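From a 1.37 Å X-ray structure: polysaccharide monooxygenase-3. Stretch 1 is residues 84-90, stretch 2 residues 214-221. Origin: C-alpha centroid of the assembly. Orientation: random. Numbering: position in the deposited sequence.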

# COMPACT_ATOMS: atom_id res chain seq x y z
N GLY A 84 2.87 -13.69 -3.05
CA GLY A 84 3.61 -12.75 -2.23
C GLY A 84 2.73 -12.18 -1.15
O GLY A 84 1.51 -12.43 -1.11
N PRO A 85 3.34 -11.39 -0.26
CA PRO A 85 2.64 -10.70 0.81
C PRO A 85 1.84 -9.50 0.32
O PRO A 85 2.06 -9.00 -0.77
CB PRO A 85 3.78 -10.21 1.69
CG PRO A 85 4.88 -9.95 0.71
CD PRO A 85 4.78 -11.08 -0.26
N VAL A 86 0.91 -9.05 1.15
CA VAL A 86 0.10 -7.87 0.90
C VAL A 86 0.24 -7.04 2.18
O VAL A 86 0.10 -7.56 3.29
CB VAL A 86 -1.38 -8.21 0.65
CG1 VAL A 86 -2.17 -6.95 0.34
CG2 VAL A 86 -1.50 -9.20 -0.51
N ILE A 87 0.57 -5.75 2.04
CA ILE A 87 0.93 -4.93 3.19
C ILE A 87 0.33 -3.54 3.05
O ILE A 87 0.34 -2.98 1.96
CB ILE A 87 2.47 -4.82 3.34
CG1 ILE A 87 3.18 -6.18 3.16
CG2 ILE A 87 2.79 -4.25 4.71
CD1 ILE A 87 4.70 -6.10 3.03
N THR A 88 -0.18 -3.00 4.16
CA THR A 88 -0.76 -1.67 4.18
C THR A 88 -0.15 -0.81 5.28
O THR A 88 0.05 -1.27 6.40
CB THR A 88 -2.29 -1.76 4.33
OG1 THR A 88 -2.79 -2.65 3.33
CG2 THR A 88 -2.97 -0.40 4.15
N TYR A 89 0.24 0.41 4.90
CA TYR A 89 0.79 1.40 5.80
C TYR A 89 -0.04 2.69 5.78
O TYR A 89 -0.80 2.95 4.86
CB TYR A 89 2.22 1.77 5.37
CG TYR A 89 3.25 0.67 5.34
CD1 TYR A 89 4.16 0.52 6.38
CD2 TYR A 89 3.34 -0.22 4.26
CE1 TYR A 89 5.12 -0.46 6.35
CE2 TYR A 89 4.29 -1.22 4.21
CZ TYR A 89 5.19 -1.34 5.27
OH TYR A 89 6.16 -2.31 5.27
N MET A 90 0.15 3.52 6.80
CA MET A 90 -0.39 4.88 6.79
C MET A 90 0.69 5.86 7.22
O MET A 90 1.71 5.47 7.80
CB MET A 90 -1.60 4.98 7.71
CG MET A 90 -2.75 4.06 7.30
SD MET A 90 -4.20 4.27 8.35
CE MET A 90 -4.57 6.00 8.17
N THR A 214 9.31 -21.06 5.21
CA THR A 214 8.47 -19.97 5.73
C THR A 214 8.95 -18.61 5.19
O THR A 214 10.02 -18.53 4.56
CB THR A 214 8.47 -19.93 7.26
OG1 THR A 214 9.81 -19.81 7.74
CG2 THR A 214 7.85 -21.20 7.82
N TYR A 215 8.17 -17.56 5.43
CA TYR A 215 8.42 -16.24 4.85
C TYR A 215 8.41 -15.15 5.93
O TYR A 215 7.49 -15.08 6.74
CB TYR A 215 7.34 -15.94 3.81
CG TYR A 215 7.52 -14.58 3.15
CD1 TYR A 215 8.53 -14.38 2.22
CD2 TYR A 215 6.69 -13.51 3.47
CE1 TYR A 215 8.72 -13.15 1.63
CE2 TYR A 215 6.87 -12.27 2.88
CZ TYR A 215 7.90 -12.08 1.98
OH TYR A 215 8.07 -10.86 1.37
N THR A 216 9.44 -14.30 5.93
CA THR A 216 9.53 -13.17 6.84
C THR A 216 9.06 -11.92 6.10
O THR A 216 9.72 -11.45 5.18
CB THR A 216 10.96 -12.99 7.37
OG1 THR A 216 11.34 -14.18 8.08
CG2 THR A 216 11.04 -11.79 8.32
N ILE A 217 7.91 -11.39 6.51
CA ILE A 217 7.35 -10.20 5.88
C ILE A 217 8.27 -9.01 6.14
O ILE A 217 8.68 -8.79 7.28
CB ILE A 217 5.92 -9.89 6.35
CG1 ILE A 217 5.00 -11.10 6.15
CG2 ILE A 217 5.37 -8.67 5.63
CD1 ILE A 217 3.64 -10.92 6.78
N PRO A 218 8.62 -8.26 5.07
CA PRO A 218 9.47 -7.07 5.24
C PRO A 218 8.81 -5.94 6.02
O PRO A 218 7.57 -5.90 6.17
CB PRO A 218 9.76 -6.62 3.81
CG PRO A 218 9.36 -7.75 2.93
CD PRO A 218 8.32 -8.53 3.66
N GLY A 219 9.65 -5.03 6.52
CA GLY A 219 9.17 -3.83 7.17
C GLY A 219 9.02 -3.95 8.67
O GLY A 219 9.40 -4.95 9.26
N PRO A 220 8.47 -2.89 9.28
CA PRO A 220 8.40 -2.78 10.72
C PRO A 220 7.27 -3.59 11.32
O PRO A 220 6.46 -4.17 10.59
CB PRO A 220 8.18 -1.28 10.93
CG PRO A 220 7.34 -0.91 9.74
CD PRO A 220 7.92 -1.70 8.61
N ALA A 221 7.18 -3.61 12.63
CA ALA A 221 6.06 -4.25 13.29
C ALA A 221 4.75 -3.52 12.96
O ALA A 221 4.74 -2.33 12.65
CB ALA A 221 6.29 -4.33 14.78

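No hydrogen bond crosses between these two stretches; they meet mainly through apolar side chains, with some packing against the backbone of stretch 2, running nearly the same way, 8° apart, and burying 258 Å² in total. Gly-84 stays out of the contact, and its backbone angles by themselves call for glycine. Pro-85 opens the interface: its CA-to-CB bond points toward stretch 2, and CG lies 3.4 Å from OH and 3.7 Å from CE2 of Tyr-215. A compact ring suits this place, offering carbon to the tyrosine while the tyrosine hydroxyl finds its hydrogen bond elsewhere in the structure.

The strand then alternates. Val-86 turns away, Ile-87 points toward the partner, and Thr-88 is out of reach. Ile-87, with chi1 m and chi2 t, extends CD1 to 3.7 Å from CG2 of Ile-217, an isoleucine in the same rotamer pair; the same CD1 lies 4.4 Å from CD of Pro-218.

Tyr-89 leaves its backbone sideways, yet its length brings the ring across. The ring edge meets Pro-220, CE1 to CD at 3.8 Å, and OH comes 3.9 Å from CA of Gly-219. A CB on that glycine would sit 2.4 Å from Tyr-89 OH, a clash, so the missing side chain makes room for the phenol. Met-90 reaches nothing here.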